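Local coordinates for sucrose 6(F)-phosphate phosphorylase (Thermoanaerobacterium thermosaccharolyticum DSM 571, PDB 6S9V), which is a bacterial carbohydrate-active enzyme related to the alpha-amylases, with a catalytic domain built on a parallel eight-stranded TIM barrel, at residues H254-V259 and D317-I322; I274-V279 and G311-P316; K326-V331 and D353-H358. One frame throughout, in Å; residues are numbered along the deposited sequence. Where two conformers were deposited one is given.

Interaction 1 of 3, residues H254-V259 and D317-I322; sequences HSQFEV and DLDGLI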
loop_
_atom_site.group_PDB
_atom_site.type_symbol
_atom_site.label_atom_id
_atom_site.label_comp_id
_atom_site.label_asym_id
_atom_site.label_seq_id
_atom_site.Cartn_x
_atom_site.Cartn_y
_atom_site.Cartn_z
ATOM N N HIS A 254 -4.986 6.196 4.744
ATOM C CA HIS A 254 -4.901 5.832 6.153
ATOM C C HIS A 254 -5.811 6.791 6.914
ATOM O O HIS A 254 -5.488 7.971 7.070
ATOM C CB HIS A 254 -3.464 5.912 6.647
ATOM C CG HIS A 254 -2.580 4.851 6.073
ATOM N ND1 HIS A 254 -2.727 3.517 6.381
ATOM C CD2 HIS A 254 -1.563 4.923 5.182
ATOM C CE1 HIS A 254 -1.815 2.816 5.731
ATOM N NE2 HIS A 254 -1.094 3.646 5.001
ATOM N N SER A 255 -6.951 6.292 7.380
ATOM C CA SER A 255 -7.922 7.138 8.058
ATOM C C SER A 255 -8.806 6.266 8.939
ATOM O O SER A 255 -8.676 5.041 8.967
ATOM C CB SER A 255 -8.765 7.929 7.051
ATOM O OG SER A 255 -9.699 8.756 7.721
ATOM N N GLN A 256 -9.722 6.913 9.654
ATOM C CA GLN A 256 -10.730 6.180 10.403
ATOM C C GLN A 256 -11.571 5.361 9.433
ATOM O O GLN A 256 -11.696 5.699 8.255
ATOM C CB GLN A 256 -11.617 7.138 11.199
ATOM C CG GLN A 256 -10.875 7.998 12.203
ATOM C CD GLN A 256 -11.803 8.918 12.977
ATOM O OE1 GLN A 256 -12.940 9.160 12.567
ATOM N NE2 GLN A 256 -11.321 9.442 14.100
ATOM N N PHE A 257 -12.142 4.261 9.936
ATOM C CA PHE A 257 -12.750 3.278 9.046
ATOM C C PHE A 257 -13.944 3.858 8.293
ATOM O O PHE A 257 -14.246 3.414 7.180
ATOM C CB PHE A 257 -13.148 2.024 9.834
ATOM C CG PHE A 257 -14.410 2.170 10.625
ATOM C CD1 PHE A 257 -15.641 1.915 10.046
ATOM C CD2 PHE A 257 -14.369 2.543 11.958
ATOM C CE1 PHE A 257 -16.803 2.051 10.777
ATOM C CE2 PHE A 257 -15.529 2.673 12.694
ATOM C CZ PHE A 257 -16.746 2.427 12.104
ATOM N N GLU A 258 -14.623 4.857 8.864
ATOM C CA GLU A 258 -15.778 5.446 8.185
ATOM C C GLU A 258 -15.390 6.070 6.846
ATOM O O GLU A 258 -16.186 6.058 5.900
ATOM C CB GLU A 258 -16.434 6.503 9.085
ATOM C CG GLU A 258 -17.061 5.952 10.373
ATOM C CD GLU A 258 -16.119 5.972 11.590
ATOM O OE1 GLU A 258 -14.873 6.061 11.428
ATOM O OE2 GLU A 258 -16.643 5.909 12.724
ATOM N N VAL A 259 -14.186 6.635 6.752
ATOM C CA VAL A 259 -13.729 7.226 5.497
ATOM C C VAL A 259 -13.488 6.143 4.456
ATOM O O VAL A 259 -13.957 6.233 3.314
ATOM C CB VAL A 259 -12.460 8.063 5.740
ATOM C CG1 VAL A 259 -11.790 8.418 4.420
ATOM C CG2 VAL A 259 -12.800 9.304 6.555
ATOM N N ASP A 317 -6.114 4.234 11.546
ATOM C CA ASP A 317 -6.822 3.183 10.814
ATOM C C ASP A 317 -7.719 2.349 11.723
ATOM O O ASP A 317 -8.785 1.872 11.296
ATOM C CB ASP A 317 -5.815 2.284 10.099
ATOM C CG ASP A 317 -4.879 3.065 9.194
ATOM O OD1 ASP A 317 -4.121 3.908 9.718
ATOM O OD2 ASP A 317 -4.920 2.850 7.962
ATOM N N LEU A 318 -7.283 2.117 12.958
ATOM C CA LEU A 318 -8.021 1.318 13.925
ATOM C C LEU A 318 -8.764 2.170 14.954
ATOM O O LEU A 318 -9.302 1.619 15.922
ATOM C CB LEU A 318 -7.069 0.354 14.642
ATOM C CG LEU A 318 -6.554 -0.880 13.895
ATOM C CD1 LEU A 318 -7.665 -1.912 13.762
ATOM C CD2 LEU A 318 -5.982 -0.584 12.536
ATOM N N ASP A 319 -8.825 3.492 14.757
ATOM C CA ASP A 319 -9.538 4.363 15.688
ATOM C C ASP A 319 -10.985 3.912 15.837
ATOM O O ASP A 319 -11.678 3.675 14.841
ATOM C CB ASP A 319 -9.517 5.815 15.209
ATOM C CG ASP A 319 -8.181 6.505 15.433
ATOM O OD1 ASP A 319 -7.249 5.888 15.985
ATOM O OD2 ASP A 319 -8.074 7.685 15.039
ATOM N N GLY A 320 -11.443 3.803 17.085
ATOM C CA GLY A 320 -12.796 3.385 17.361
ATOM C C GLY A 320 -13.039 1.898 17.259
ATOM O O GLY A 320 -14.165 1.453 17.521
ATOM N N LEU A 321 -12.027 1.117 16.866
ATOM C CA LEU A 321 -12.140 -0.326 16.754
ATOM C C LEU A 321 -11.363 -1.075 17.825
ATOM O O LEU A 321 -11.675 -2.237 18.088
ATOM C CB LEU A 321 -11.637 -0.801 15.382
ATOM C CG LEU A 321 -12.278 -0.096 14.184
ATOM C CD1 LEU A 321 -11.691 -0.646 12.897
ATOM C CD2 LEU A 321 -13.775 -0.231 14.215
ATOM N N ILE A 322 -10.376 -0.437 18.451
ATOM C CA ILE A 322 -9.626 -1.038 19.543
ATOM C C ILE A 322 -9.341 0.065 20.547
ATOM O O ILE A 322 -9.189 1.234 20.180
ATOM C CB ILE A 322 -8.292 -1.662 19.077
ATOM C CG1 ILE A 322 -7.400 -0.582 18.464
ATOM C CG2 ILE A 322 -8.554 -2.754 18.076
ATOM C CD1 ILE A 322 -6.097 -1.085 17.894
HETATM O O HOH W 1 -7.204 3.506 6.657
HETATM O O HOH W 2 -9.387 2.157 8.473
HETATM O O HOH W 3 -10.998 3.160 12.270
HETATM O O HOH W 4 -13.796 5.466 13.846
#

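Interaction 2 of 3, residues I274-V279 and G311-P316; sequences ILPFTV and GIPVKP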
loop_
_atom_site.group_PDB
_atom_site.type_symbol
_atom_site.label_atom_id
_atom_site.label_comp_id
_atom_site.label_asym_id
_atom_site.label_seq_id
_atom_site.Cartn_x
_atom_site.Cartn_y
_atom_site.Cartn_z
ATOM N N ILE A 274 -7.127 -2.507 8.089
ATOM C CA ILE A 274 -7.555 -2.978 9.406
ATOM C C ILE A 274 -7.111 -4.421 9.628
ATOM O O ILE A 274 -6.777 -4.806 10.760
ATOM C CB ILE A 274 -9.076 -2.833 9.551
ATOM C CG1 ILE A 274 -9.461 -1.354 9.617
ATOM C CG2 ILE A 274 -9.586 -3.548 10.793
ATOM C CD1 ILE A 274 -10.921 -1.088 9.331
ATOM N N LEU A 275 -7.111 -5.227 8.567
ATOM C CA LEU A 275 -6.756 -6.636 8.710
ATOM C C LEU A 275 -5.342 -6.873 9.233
ATOM O O LEU A 275 -5.156 -7.838 9.995
ATOM C CB LEU A 275 -6.929 -7.346 7.364
ATOM C CG LEU A 275 -6.870 -8.870 7.373
ATOM C CD1 LEU A 275 -8.069 -9.488 8.064
ATOM C CD2 LEU A 275 -6.736 -9.390 5.944
ATOM N N PRO A 276 -4.315 -6.109 8.844
ATOM C CA PRO A 276 -2.954 -6.447 9.326
ATOM C C PRO A 276 -2.852 -6.487 10.846
ATOM O O PRO A 276 -2.355 -7.472 11.411
ATOM C CB PRO A 276 -2.077 -5.354 8.692
ATOM C CG PRO A 276 -2.853 -4.927 7.455
ATOM C CD PRO A 276 -4.300 -5.004 7.870
ATOM N N PHE A 277 -3.323 -5.440 11.527
ATOM C CA PHE A 277 -3.339 -5.449 12.988
ATOM C C PHE A 277 -4.308 -6.496 13.522
ATOM O O PHE A 277 -4.010 -7.183 14.507
ATOM C CB PHE A 277 -3.723 -4.061 13.517
ATOM C CG PHE A 277 -3.723 -3.961 15.025
ATOM C CD1 PHE A 277 -4.794 -4.439 15.777
ATOM C CD2 PHE A 277 -2.660 -3.378 15.686
ATOM C CE1 PHE A 277 -4.781 -4.352 17.171
ATOM C CE2 PHE A 277 -2.638 -3.285 17.071
ATOM C CZ PHE A 277 -3.693 -3.763 17.815
ATOM N N THR A 278 -5.485 -6.620 12.898
ATOM C CA THR A 278 -6.490 -7.559 13.388
ATOM C C THR A 278 -5.955 -8.985 13.406
ATOM O O THR A 278 -6.198 -9.736 14.358
ATOM C CB THR A 278 -7.753 -7.453 12.524
ATOM O OG1 THR A 278 -8.305 -6.138 12.661
ATOM C CG2 THR A 278 -8.794 -8.483 12.941
ATOM N N VAL A 279 -5.210 -9.374 12.372
ATOM C CA VAL A 279 -4.650 -10.719 12.339
ATOM C C VAL A 279 -3.569 -10.880 13.401
ATOM O O VAL A 279 -3.492 -11.916 14.072
ATOM C CB VAL A 279 -4.136 -11.047 10.928
ATOM C CG1 VAL A 279 -3.289 -12.312 10.947
ATOM C CG2 VAL A 279 -5.322 -11.220 9.967
ATOM N N GLY A 311 4.585 0.504 7.357
ATOM C CA GLY A 311 4.396 -0.259 8.574
ATOM C C GLY A 311 2.968 -0.742 8.765
ATOM O O GLY A 311 2.052 -0.420 8.007
ATOM N N ILE A 312 2.785 -1.538 9.819
ATOM C CA ILE A 312 1.477 -2.093 10.171
ATOM C C ILE A 312 0.611 -0.983 10.759
ATOM O O ILE A 312 0.983 -0.395 11.780
ATOM C CB ILE A 312 1.628 -3.268 11.156
ATOM C CG1 ILE A 312 2.497 -4.373 10.537
ATOM C CG2 ILE A 312 0.266 -3.800 11.546
ATOM C CD1 ILE A 312 3.108 -5.325 11.564
ATOM N N PRO A 313 -0.536 -0.649 10.161
ATOM C CA PRO A 313 -1.291 0.518 10.641
ATOM C C PRO A 313 -1.882 0.327 12.030
ATOM O O PRO A 313 -2.381 -0.745 12.375
ATOM C CB PRO A 313 -2.409 0.679 9.595
ATOM C CG PRO A 313 -1.870 0.033 8.365
ATOM C CD PRO A 313 -1.052 -1.140 8.869
ATOM N N VAL A 314 -1.858 1.408 12.812
ATOM C CA VAL A 314 -2.518 1.449 14.111
ATOM C C VAL A 314 -3.477 2.637 14.135
ATOM O O VAL A 314 -4.689 2.463 13.980
ATOM C CB VAL A 314 -1.491 1.517 15.257
ATOM C CG1 VAL A 314 -2.191 1.547 16.600
ATOM C CG2 VAL A 314 -0.549 0.334 15.175
ATOM N N LYS A 315 -2.947 3.860 14.337
ATOM C CA LYS A 315 -3.783 5.059 14.279
ATOM C C LYS A 315 -3.521 5.838 12.991
ATOM O O LYS A 315 -2.361 6.024 12.615
ATOM C CB LYS A 315 -3.522 6.002 15.457
ATOM C CG LYS A 315 -3.861 5.466 16.818
ATOM C CD LYS A 315 -3.504 6.502 17.891
ATOM C CE LYS A 315 -4.338 7.776 17.778
ATOM N NZ LYS A 315 -5.794 7.500 17.941
ATOM N N PRO A 316 -4.561 6.370 12.332
ATOM C CA PRO A 316 -5.985 6.396 12.689
ATOM C C PRO A 316 -6.779 5.179 12.219
ATOM O O PRO A 316 -7.984 5.113 12.484
ATOM C CB PRO A 316 -6.486 7.657 11.975
ATOM C CG PRO A 316 -5.664 7.671 10.707
ATOM C CD PRO A 316 -4.286 7.174 11.122
HETATM O O HOH W 5 -3.616 -2.727 10.572
#

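Interaction 3 of 3, residues K326-V331 and D353-H358; sequences KAKEVV and DGFDVH. With SO4 (sulfate ion), chain D.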
loop_
_atom_site.group_PDB
_atom_site.type_symbol
_atom_site.label_atom_id
_atom_site.label_comp_id
_atom_site.label_asym_id
_atom_site.label_seq_id
_atom_site.Cartn_x
_atom_site.Cartn_y
_atom_site.Cartn_z
ATOM N N LYS A 326 -5.384 -2.405 24.283
ATOM C CA LYS A 326 -5.103 -3.499 23.356
ATOM C C LYS A 326 -4.195 -3.054 22.220
ATOM O O LYS A 326 -3.349 -3.834 21.756
ATOM C CB LYS A 326 -6.411 -4.095 22.840
ATOM C CG LYS A 326 -7.281 -4.643 23.973
ATOM C CD LYS A 326 -6.642 -5.881 24.599
ATOM C CE LYS A 326 -7.222 -6.198 25.966
ATOM N NZ LYS A 326 -6.576 -7.407 26.552
ATOM N N ALA A 327 -4.347 -1.815 21.747
ATOM C CA ALA A 327 -3.393 -1.287 20.778
ATOM C C ALA A 327 -1.981 -1.320 21.359
ATOM O O ALA A 327 -1.036 -1.797 20.719
ATOM C CB ALA A 327 -3.773 0.140 20.385
ATOM N N LYS A 328 -1.828 -0.831 22.585
ATOM C CA LYS A 328 -0.509 -0.810 23.202
ATOM C C LYS A 328 0.012 -2.218 23.476
ATOM O O LYS A 328 1.221 -2.462 23.356
ATOM C CB LYS A 328 -0.559 0.005 24.493
ATOM C CG LYS A 328 0.807 0.437 24.982
ATOM C CD LYS A 328 0.719 1.342 26.195
ATOM C CE LYS A 328 2.108 1.710 26.692
ATOM N NZ LYS A 328 2.188 1.706 28.180
ATOM N N GLU A 329 -0.870 -3.157 23.831
ATOM C CA GLU A 329 -0.435 -4.536 24.031
ATOM C C GLU A 329 0.282 -5.060 22.791
ATOM O O GLU A 329 1.404 -5.569 22.877
ATOM C CB GLU A 329 -1.631 -5.435 24.369
ATOM C CG GLU A 329 -1.238 -6.896 24.656
ATOM C CD GLU A 329 -2.136 -7.929 23.976
ATOM O OE1 GLU A 329 -3.013 -7.555 23.164
ATOM O OE2 GLU A 329 -1.962 -9.134 24.256
ATOM N N VAL A 330 -0.374 -4.961 21.627
ATOM C CA VAL A 330 0.194 -5.477 20.385
ATOM C C VAL A 330 1.428 -4.678 19.981
ATOM O O VAL A 330 2.436 -5.248 19.551
ATOM C CB VAL A 330 -0.872 -5.468 19.269
ATOM C CG1 VAL A 330 -0.261 -5.847 17.932
ATOM C CG2 VAL A 330 -2.014 -6.410 19.621
ATOM N N VAL A 331 1.370 -3.350 20.107
ATOM C CA VAL A 331 2.511 -2.507 19.749
ATOM C C VAL A 331 3.728 -2.885 20.580
ATOM O O VAL A 331 4.826 -3.099 20.049
ATOM C CB VAL A 331 2.148 -1.023 19.928
ATOM C CG1 VAL A 331 3.396 -0.151 19.960
ATOM C CG2 VAL A 331 1.210 -0.580 18.809
ATOM N N ASP A 353 1.186 14.228 23.300
ATOM C CA ASP A 353 0.024 13.848 24.088
ATOM C C ASP A 353 -0.663 12.619 23.508
ATOM O O ASP A 353 -0.787 12.478 22.286
ATOM C CB ASP A 353 -0.985 15.000 24.159
ATOM C CG ASP A 353 -0.501 16.160 25.012
ATOM O OD1 ASP A 353 0.650 16.129 25.491
ATOM O OD2 ASP A 353 -1.287 17.110 25.208
ATOM N N GLY A 354 -1.086 11.718 24.396
ATOM C CA GLY A 354 -1.912 10.594 24.010
ATOM C C GLY A 354 -1.145 9.480 23.327
ATOM O O GLY A 354 0.064 9.539 23.109
ATOM N N PHE A 355 -1.879 8.411 23.035
ATOM C CA PHE A 355 -1.373 7.336 22.192
ATOM C C PHE A 355 -1.221 7.878 20.775
ATOM O O PHE A 355 -2.197 8.358 20.187
ATOM C CB PHE A 355 -2.345 6.159 22.229
ATOM C CG PHE A 355 -1.805 4.882 21.637
ATOM C CD1 PHE A 355 -0.775 4.198 22.253
ATOM C CD2 PHE A 355 -2.348 4.359 20.478
ATOM C CE1 PHE A 355 -0.292 3.013 21.717
ATOM C CE2 PHE A 355 -1.863 3.179 19.935
ATOM C CZ PHE A 355 -0.839 2.507 20.556
ATOM N N ASP A 356 -0.018 7.802 20.213
ATOM C CA ASP A 356 0.232 8.459 18.931
ATOM C C ASP A 356 1.014 7.551 17.990
ATOM O O ASP A 356 1.852 8.010 17.208
ATOM C CB ASP A 356 0.950 9.799 19.116
ATOM C CG ASP A 356 2.328 9.654 19.712
ATOM O OD1 ASP A 356 2.601 8.620 20.361
ATOM O OD2 ASP A 356 3.148 10.576 19.518
ATOM N N VAL A 357 0.717 6.258 18.016
ATOM C CA VAL A 357 1.382 5.304 17.137
ATOM C C VAL A 357 0.628 5.239 15.811
ATOM O O VAL A 357 -0.531 4.813 15.760
ATOM C CB VAL A 357 1.463 3.913 17.784
ATOM C CG1 VAL A 357 2.157 2.951 16.829
ATOM C CG2 VAL A 357 2.178 3.998 19.144
ATOM N N HIS A 358 1.313 5.633 14.735
ATOM C CA HIS A 358 0.744 5.593 13.389
ATOM C C HIS A 358 0.918 4.215 12.772
ATOM O O HIS A 358 -0.050 3.621 12.278
ATOM C CB HIS A 358 1.415 6.683 12.542
ATOM C CG HIS A 358 0.837 6.856 11.174
ATOM N ND1 HIS A 358 -0.513 7.021 10.945
ATOM C CD2 HIS A 358 1.435 6.931 9.962
ATOM C CE1 HIS A 358 -0.723 7.172 9.650
ATOM N NE2 HIS A 358 0.443 7.124 9.031
HETATM S S SO4 D . 0.655 8.704 5.757
HETATM O O1 SO4 D . -0.725 9.206 5.760
HETATM O O2 SO4 D . 1.529 9.586 6.524
HETATM O O3 SO4 D . 0.659 7.371 6.346
HETATM O O4 SO4 D . 1.162 8.648 4.392
#

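Interaction 1 of 3, residues H254-V259 and D317-I322
H254 and D317 share the one direct hydrogen bond between H254-V259 and D317-I322; water carries the rest of the polar seam. ND1 of H254 donates to D317 OD2 over 2.8 Å in a fairly straight bond (164°). OD2 lies close to the imidazole plane and is met on its syn side, although ring and carboxylate are turned 63° apart. OD2 can also accept from water 1, at 2.7 Å, and that water accepts from S255 N. Behind this pair the chains come close: D317 CA points its hydrogen at S255 O, 3.2 Å away. Water 3 accepts from F257 N at 2.8 Å and donates to both D317 O and D319 O, while water 4 links E258 OE1 to D319 O. Beside them the F257 ring meets L321, CD2 to CD2 at 3.6 Å; chi1 of 78° sets its CG between the backbone N and the carbonyl carbon. The D319 carboxylate is engaged by K315 through a salt bridge at OD1. The start of helix 257-265 is thus joined to the loop through ordered water, whereas the bond to D317 and the stack on F273 together would restrain the rotation of the H254 ring.

Interaction 2 of 3, residues I274-V279 and G311-P316
F277 of helix 275-285 touches I312, P313 and V314, and its neighbours change from CB to the tip. CB lies 3.8 Å from P313 O and, more loosely, 4.5 Å from I312 CG2. CG is anti to the backbone N (chi1 -178°). On one side of the ring CD2 approaches V314 CG2 at 4.3 Å, obliquely. Farther out, CE1 and CZ run up to I322, and CE2 and CZ meet the methyl groups of V330, so the phenyl ring has apolar neighbours from three parts of the chain, V314, I322 and V330. The backbone of the same residue is bridged by water 5, which accepts from F277 N at 2.9 Å and donates to P313 O. I312 CG2 packs beside this link, 4.0 Å from P276 CB, and P313 CD comes up to the same CB. P276 has no N-H to offer, but its carbonyl oxygen is hydrogen-bonded to Y364 OH. I274 O takes two donors from T278, one turn later: N and, from above the carbonyl plane, OG1 at 2.8 Å. All the residues that touch are buried. The arrangement belongs to an elaborated beta/alpha barrel of the alpha-amylase type: the helix following the sixth barrel strand, 269-271, packs on a small antiparallel sheet placed in the chain between the seventh and eighth barrel strands, 302-304 and 388-392.

Interaction 3 of 3, residues K326-V331 and D353-H358
The F355 ring inserts its outer atoms beside A327, K328 and V331 of helix 324-336. Its CG is anti to the backbone N (chi1 -168°). CE2 and CZ come close to the methyl group of A327, with CE2 3.6 Å from A327 CB; the approach is oblique. CE1, on the other flank, lies 4.1 Å from K328 CB. V331 CG2 arrives at the ring edge, near the ring plane, 4.1 Å from F355 CZ, and the two side chains run antiparallel past each other. The same methyl group meets V357 CG1 at 4.2 Å, and here the two valines point tip to tip. V331 CG2 therefore serves both the aromatic ring and the first residue of strand 357-361. K328 meets the ring through N, CA and CB: its chain runs extended to CE, bends at chi4 (-140°), and its end leads away from F355; the side chain is about 5 Å from another bound sulfate. The contact between the segments is apolar. H358, one residue beyond V357, sends its ring the other way. Its NE2 donates to O3 of the sulfate ion at 2.7 Å, almost straight (175°) and in the ring plane, while ND1 is tied to K315 O. Y215 and R148 also bind this sulfate, which probably comes from the crystallisation liquor. V331 and V357 both touch L341 of strand 340-343, and on another side of the helix V330 packs on F277 and Y281 of helix 275-285. Helix 324-336 thus packs both on helix 275-285 and on strands 357-361 and 340-343 of the three-stranded antiparallel sheet, which 312-313 completes.

The three contacts form one continuous patch on the same side of the chain's centre. Interactions 1 and 2 have centres about 9 Å apart and meet where P316 CG lies 3.5 Å from S255 CA. Strands 312-313 and 357-361 are sheet neighbours, so interactions 2 and 3 are joined by backbone pairing, V314 N to H358 O at 2.9 Å. I322, at the end of segment 317-322, touches the other two: its CD1 lies 3.6 Å from both F277 CE1 and A327 CB. H254 and H358 lie beside the same sulfate, about 4 Å from the H254 side chain, and a BTB molecule is about 5 Å from H254; both probably come from the crystallisation liquor, but may mark a pocket.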